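Local coordinates for protein CdiI (Burkholderia pseudomallei 1026a, PDB 4G6V) that probably protects the bacterium from the tRNase activity of its own contact-dependent growth inhibition toxin, the CdiA C-terminal domain, with which it forms a toxin-immunity complex, at residues B[15-18]-B[19-22]; B[43-46]-B[47-51]; B[69-72]-B[73-76]. One frame throughout, in Å; residues are numbered along the deposited sequence.

Interaction 1 (B[15-18]-B[19-22]); sequences AAES and DLNK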
loop_
_atom_site.group_PDB
_atom_site.type_symbol
_atom_site.label_atom_id
_atom_site.label_comp_id
_atom_site.label_asym_id
_atom_site.label_seq_id
_atom_site.Cartn_x
_atom_site.Cartn_y
_atom_site.Cartn_z
ATOM N N ALA B 15 -8.051 18.701 -12.624
ATOM C CA ALA B 15 -7.397 19.733 -11.829
ATOM C C ALA B 15 -6.354 19.106 -10.914
ATOM O O ALA B 15 -5.224 19.601 -10.805
ATOM C CB ALA B 15 -8.433 20.531 -11.010
ATOM N N ALA B 16 -6.746 18.013 -10.260
ATOM C CA ALA B 16 -5.854 17.269 -9.375
ATOM C C ALA B 16 -4.541 16.976 -10.086
ATOM O O ALA B 16 -3.448 17.176 -9.536
ATOM C CB ALA B 16 -6.520 15.966 -8.921
ATOM N N GLU B 17 -4.660 16.511 -11.321
ATOM C CA GLU B 17 -3.497 16.116 -12.101
ATOM C C GLU B 17 -2.642 17.335 -12.448
ATOM O O GLU B 17 -1.433 17.349 -12.223
ATOM C CB GLU B 17 -3.947 15.368 -13.357
ATOM C CG GLU B 17 -2.878 14.492 -13.954
ATOM C CD GLU B 17 -2.523 13.293 -13.088
ATOM O OE1 GLU B 17 -3.320 12.321 -13.037
ATOM O OE2 GLU B 17 -1.429 13.317 -12.480
ATOM N N SER B 18 -3.275 18.366 -12.986
ATOM C CA SER B 18 -2.586 19.631 -13.198
ATOM C C SER B 18 -1.761 20.026 -11.963
ATOM O O SER B 18 -0.572 20.325 -12.077
ATOM C CB SER B 18 -3.581 20.736 -13.582
ATOM O OG SER B 18 -3.020 22.021 -13.335
ATOM N N ASP B 19 -2.385 20.025 -10.786
ATOM C CA ASP B 19 -1.658 20.267 -9.528
ATOM C C ASP B 19 -0.486 19.279 -9.273
ATOM O O ASP B 19 0.599 19.699 -8.855
ATOM C CB ASP B 19 -2.619 20.264 -8.329
ATOM C CG ASP B 19 -3.307 21.586 -8.136
ATOM O OD1 ASP B 19 -2.664 22.636 -8.389
ATOM O OD2 ASP B 19 -4.489 21.581 -7.719
ATOM N N LEU B 20 -0.703 17.982 -9.509
ATOM C CA LEU B 20 0.388 17.008 -9.366
ATOM C C LEU B 20 1.578 17.232 -10.298
ATOM O O LEU B 20 2.695 16.818 -9.986
ATOM C CB LEU B 20 -0.107 15.561 -9.479
ATOM C CG LEU B 20 -0.660 15.061 -8.150
ATOM C CD1 LEU B 20 -1.496 13.831 -8.329
ATOM C CD2 LEU B 20 0.476 14.812 -7.151
ATOM N N ASN B 21 1.356 17.868 -11.437
ATOM C CA ASN B 21 2.466 18.140 -12.330
ATOM C C ASN B 21 3.424 19.119 -11.683
ATOM O O ASN B 21 4.637 18.988 -11.771
ATOM C CB ASN B 21 1.977 18.692 -13.666
ATOM C CG ASN B 21 1.268 17.644 -14.528
ATOM O OD1 ASN B 21 1.437 16.430 -14.350
ATOM N ND2 ASN B 21 0.468 18.125 -15.482
ATOM N N LYS B 22 2.866 20.120 -11.028
ATOM C CA LYS B 22 3.684 21.115 -10.384
ATOM C C LYS B 22 4.459 20.495 -9.226
ATOM O O LYS B 22 5.638 20.790 -9.026
ATOM C CB LYS B 22 2.807 22.259 -9.913
ATOM C CG LYS B 22 2.079 22.943 -11.058
ATOM C CD LYS B 22 1.227 24.108 -10.569
ATOM C CE LYS B 22 0.408 24.679 -11.719
ATOM N NZ LYS B 22 -0.375 25.840 -11.202
#

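Interaction 2 (B[43-46]-B[47-51]); sequences ADFS and LKEIA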
loop_
_atom_site.group_PDB
_atom_site.type_symbol
_atom_site.label_atom_id
_atom_site.label_comp_id
_atom_site.label_asym_id
_atom_site.label_seq_id
_atom_site.Cartn_x
_atom_site.Cartn_y
_atom_site.Cartn_z
ATOM N N ALA B 43 -12.874 9.163 -7.958
ATOM C CA ALA B 43 -13.214 8.294 -6.849
ATOM C C ALA B 43 -14.522 7.578 -7.133
ATOM O O ALA B 43 -15.499 8.215 -7.477
ATOM C CB ALA B 43 -13.326 9.104 -5.573
ATOM N N ASP B 44 -14.540 6.262 -6.999
ATOM C CA ASP B 44 -15.794 5.519 -7.050
ATOM C C ASP B 44 -16.497 5.546 -5.688
ATOM O O ASP B 44 -16.057 6.230 -4.756
ATOM C CB ASP B 44 -15.518 4.075 -7.437
ATOM C CG ASP B 44 -14.728 3.341 -6.374
ATOM O OD1 ASP B 44 -14.315 4.013 -5.397
ATOM O OD2 ASP B 44 -14.521 2.108 -6.500
ATOM N N PHE B 45 -17.573 4.773 -5.564
ATOM C CA PHE B 45 -18.396 4.807 -4.356
ATOM C C PHE B 45 -17.638 4.357 -3.104
ATOM O O PHE B 45 -17.856 4.890 -2.027
ATOM C CB PHE B 45 -19.676 3.968 -4.519
ATOM C CG PHE B 45 -20.448 3.808 -3.245
ATOM C CD1 PHE B 45 -21.428 4.723 -2.888
ATOM C CD2 PHE B 45 -20.162 2.770 -2.373
ATOM C CE1 PHE B 45 -22.122 4.593 -1.686
ATOM C CE2 PHE B 45 -20.849 2.631 -1.179
ATOM C CZ PHE B 45 -21.827 3.541 -0.833
ATOM N N SER B 46 -16.765 3.364 -3.261
ATOM C CA SER B 46 -16.031 2.784 -2.142
ATOM C C SER B 46 -15.048 3.776 -1.570
ATOM O O SER B 46 -15.020 3.966 -0.366
ATOM C CB SER B 46 -15.292 1.511 -2.560
ATOM O OG SER B 46 -16.140 0.374 -2.482
ATOM N N LEU B 47 -14.249 4.411 -2.427
ATOM C CA LEU B 47 -13.305 5.427 -1.959
ATOM C C LEU B 47 -14.018 6.634 -1.327
ATOM O O LEU B 47 -13.552 7.187 -0.331
ATOM C CB LEU B 47 -12.383 5.882 -3.088
ATOM C CG LEU B 47 -11.502 4.796 -3.704
ATOM C CD1 LEU B 47 -10.984 5.236 -5.073
ATOM C CD2 LEU B 47 -10.353 4.426 -2.770
ATOM N N LYS B 48 -15.147 7.037 -1.913
ATOM C CA LYS B 48 -15.943 8.140 -1.389
ATOM C C LYS B 48 -16.472 7.834 0.008
ATOM O O LYS B 48 -16.603 8.735 0.843
ATOM C CB LYS B 48 -17.124 8.469 -2.310
ATOM C CG LYS B 48 -16.742 9.176 -3.599
ATOM C CD LYS B 48 -17.977 9.578 -4.385
ATOM C CE LYS B 48 -17.618 10.215 -5.708
ATOM N NZ LYS B 48 -18.820 10.844 -6.326
ATOM N N GLU B 49 -16.794 6.566 0.238
ATOM C CA GLU B 49 -17.308 6.133 1.518
ATOM C C GLU B 49 -16.240 6.283 2.611
ATOM O O GLU B 49 -16.499 6.864 3.673
ATOM C CB GLU B 49 -17.789 4.690 1.421
ATOM C CG GLU B 49 -18.589 4.216 2.618
ATOM C CD GLU B 49 -19.002 2.767 2.485
ATOM O OE1 GLU B 49 -18.414 2.062 1.630
ATOM O OE2 GLU B 49 -19.917 2.343 3.227
ATOM N N ILE B 50 -15.045 5.768 2.329
ATOM C CA ILE B 50 -13.915 5.846 3.253
ATOM C C ILE B 50 -13.475 7.288 3.501
ATOM O O ILE B 50 -13.263 7.671 4.644
ATOM C CB ILE B 50 -12.702 5.011 2.757
ATOM C CG1 ILE B 50 -13.046 3.519 2.677
ATOM C CG2 ILE B 50 -11.500 5.204 3.663
ATOM C CD1 ILE B 50 -11.889 2.659 2.191
ATOM N N ALA B 51 -13.364 8.098 2.449
ATOM C CA ALA B 51 -13.056 9.527 2.620
ATOM C C ALA B 51 -14.066 10.269 3.513
ATOM O O ALA B 51 -13.689 11.163 4.279
ATOM C CB ALA B 51 -12.927 10.235 1.272
#

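Interaction 3 (B[69-72]-B[73-76]); sequences KNSA and DLIP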
loop_
_atom_site.group_PDB
_atom_site.type_symbol
_atom_site.label_atom_id
_atom_site.label_comp_id
_atom_site.label_asym_id
_atom_site.label_seq_id
_atom_site.Cartn_x
_atom_site.Cartn_y
_atom_site.Cartn_z
ATOM N N LYS B 69 12.805 1.954 0.015
ATOM C CA LYS B 69 12.584 1.644 1.425
ATOM C C LYS B 69 13.408 2.540 2.353
ATOM O O LYS B 69 12.945 2.920 3.415
ATOM C CB LYS B 69 12.874 0.170 1.714
ATOM C CG LYS B 69 11.912 -0.810 1.045
ATOM C CD LYS B 69 10.525 -0.766 1.680
ATOM C CE LYS B 69 9.670 -1.918 1.188
ATOM N NZ LYS B 69 10.517 -3.134 0.864
ATOM N N ASN B 70 14.621 2.888 1.936
ATOM C CA ASN B 70 15.485 3.791 2.704
ATOM C C ASN B 70 14.941 5.189 2.902
ATOM O O ASN B 70 15.566 5.989 3.571
ATOM C CB ASN B 70 16.853 3.929 2.035
ATOM C CG ASN B 70 17.716 2.713 2.227
ATOM O OD1 ASN B 70 17.542 1.964 3.186
ATOM N ND2 ASN B 70 18.656 2.502 1.309
ATOM N N SER B 71 13.802 5.494 2.292
ATOM C CA SER B 71 13.211 6.825 2.382
ATOM C C SER B 71 11.891 6.760 3.139
ATOM O O SER B 71 11.088 7.695 3.089
ATOM C CB SER B 71 12.993 7.426 0.988
ATOM O OG SER B 71 14.222 7.593 0.300
ATOM N N ALA B 72 11.690 5.657 3.854
ATOM C CA ALA B 72 10.464 5.413 4.606
ATOM C C ALA B 72 10.248 6.473 5.660
ATOM O O ALA B 72 9.136 6.654 6.162
ATOM C CB ALA B 72 10.501 4.036 5.264
ATOM N N ASP B 73 11.319 7.172 6.006
ATOM C CA ASP B 73 11.207 8.201 7.016
ATOM C C ASP B 73 10.809 9.559 6.431
ATOM O O ASP B 73 10.734 10.545 7.160
ATOM C CB ASP B 73 12.492 8.305 7.841
ATOM C CG ASP B 73 13.712 8.671 6.997
ATOM O OD1 ASP B 73 13.789 8.267 5.785
ATOM O OD2 ASP B 73 14.597 9.364 7.576
ATOM N N LEU B 74 10.539 9.625 5.132
ATOM C CA LEU B 74 10.100 10.901 4.568
ATOM C C LEU B 74 8.597 10.956 4.371
ATOM O O LEU B 74 8.079 11.933 3.871
ATOM C CB LEU B 74 10.833 11.223 3.264
ATOM C CG LEU B 74 12.344 11.009 3.396
ATOM C CD1 LEU B 74 13.010 10.831 2.033
ATOM C CD2 LEU B 74 13.025 12.122 4.222
ATOM N N ILE B 75 7.887 9.920 4.785
ATOM C CA ILE B 75 6.439 9.917 4.610
ATOM C C ILE B 75 5.742 11.179 5.153
ATOM O O ILE B 75 4.942 11.781 4.449
ATOM C CB ILE B 75 5.796 8.605 5.117
ATOM C CG1 ILE B 75 6.031 7.498 4.091
ATOM C CG2 ILE B 75 4.319 8.771 5.372
ATOM C CD1 ILE B 75 5.689 6.077 4.582
ATOM N N PRO B 76 6.064 11.601 6.388
ATOM C CA PRO B 76 5.469 12.817 6.964
ATOM C C PRO B 76 5.831 14.099 6.221
ATOM O O PRO B 76 5.032 15.046 6.206
ATOM C CB PRO B 76 6.073 12.873 8.379
ATOM C CG PRO B 76 6.533 11.511 8.663
ATOM C CD PRO B 76 6.943 10.916 7.352
#

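Interaction 1 (B[15-18]-B[19-22])
Two successive turns of the amphipathic helix 13-26 meet here, and Glu17 and Leu20, three residues apart, make the side-chain contact between them. Glu17 OE2 lies 4.0 Å from Leu20 CB, with Leu20 CD1 slightly farther off, so one carboxylate oxygen rests against the base of the leucine side chain while the two chains run obliquely to each other. The bend of the glutamate explains this approach: CG stands opposite the backbone N (chi1 -159°) and the chain then folds at chi2, 68°, carrying the carboxylate outward and forward, to the flank of Leu20. Its other oxygen, OE1, accepts a hydrogen bond from Val40 N on strand 35-42, which fixes the carboxylate and ties the helix to the sheet.

The backbone follows the i to i+4 pattern of an alpha-helix. Asp19 N donates to Ala15 O at 2.9 Å in an almost straight bond, and Leu20 N and Asn21 N continue the pattern with Ala16 O and Glu17 O, the last bond clearly bent (140°). Asn21 N also makes a weak bond of 3.2 Å to Ser18 O, of the i to i+3 kind. As expected of an amphipathic helix lying on a sheet, the two faces differ. Ala16 and Leu20 are buried: both touch Val40, and Leu20 also packs on Ile37, on Phe62 of strand 60-66 and on Phe86. Ser18, Asn21 and Lys22 occupy the exposed face.

On that outer face Asn21 turns its amide back over the preceding turn. Its CG sits 3.6 Å from Glu17 O, close to the carbonyl that Asn21 N already uses. At the flank of the helix, Asp19 CB lies 3.4 Å from Ala16 O, and its side chain touches Ile11 and Phe86.

Interaction 2 (B[43-46]-B[47-51])
Lys48 reaches back along the first turn of helix 45-53 to Ala43, just before the helix begins. Its CB lies 3.5 Å from Asp44 O, and CG comes closer to the same carbonyl while also resting 3.9 Å from Ala43 CB. From there the chain is extended: CD passes alongside the carbonyl oxygens of Asp44 and Ala43, and CE stops 3.4 Å from Ala43 O. Beyond it, NZ forms a long, weak ion pair with Glu59, whose backbone is hydrogen-bonded to that of Ala43. The backbone N of Lys48 donates to Asp44 O, so main chain and aliphatic stem both lie against one carbonyl.

Asp44 and Leu47 cross at about a right angle. Asp44 OD1 accepts from Leu47 N at 3.0 Å in a nearly straight bond, met on the syn side but 26° out of the carboxylate plane. A chi1 of 66°, with CG wedged between backbone N and carbonyl carbon, swings the acid over the start of the helix. The same OD1 lies 3.4 Å from Leu47 CG. Ala43 CB adds an apolar touch to Leu47 CB at 4.2 Å. On the exposed side, Phe45 CE2 approaches Glu49 OE1 at 3.8 Å, ring and carboxylate planes 51° apart.

Leu47 and Ile50 pack on Tyr8, and with Ser46 they also touch the toxin chain, at its Asn120, Asn113 and Thr116. The bond from Leu47 N to the side chain of the residue preceding the helix is that of a classical aspartate N-cap.

Interaction 3 (B[69-72]-B[73-76])
Ser71 and Leu74 form the tight part of this turn ahead of helix 75-84. Leu74 CD1 lies 3.6 Å from Ser71 CB, and Leu74 N donates to Ser71 O at 2.9 Å. The amide comes from above the carbonyl plane, 50° out of it, so the bond, of ordinary length and fairly straight at the hydrogen, does not follow a lone pair of the oxygen. Leu74 CB is 3.5 Å from that oxygen, while Ser71 OG turns elsewhere, to Asp68 OD2. Ile75 lays CG1 and CD1 against Ala72 O, each at 3.8 Å.

The looser side holds Asn70 and Asp73. Asp73 OD1 stands 3.6 Å from Asn70 O, two acceptors with no hydrogen bond between them; the Asp73 chi1 of 61° turns the acid back toward the preceding turn. Asn70 is exposed, whereas Asp73 is partly screened by Pro52 of the toxin chain. Thr59 of that chain packs on Ala72 and Ile75, and Lys69 NZ makes a salt bridge to its Glu66.

Within the immunity protein, Ser71, Leu74 and Ile75 gather on Phe35 of strand 35-42, Leu74 also touches Leu30 of helix 28-34, and Ile75 meets Ile3 and Arg101 beside the sheet.

All three contacts are local and partly buried, but they belong to different elements. Interaction 1 lies within helix 13-26, whereas interactions 2 and 3 mark the start of helix 45-53 and the approach to helix 75-84. The latter two are on opposite sides of the chain's centre, about 27 Å apart between centres, and both reach the toxin chain; no other protein chain touches interaction 1. Strand 35-42 receives buried side chains from interactions 1 and 3. Chemistry changes with place: regular backbone bonding dominates mid-helix, a carboxylate cap opens helix 45-53, and a single backbone bond joins 69-72 to 73-76.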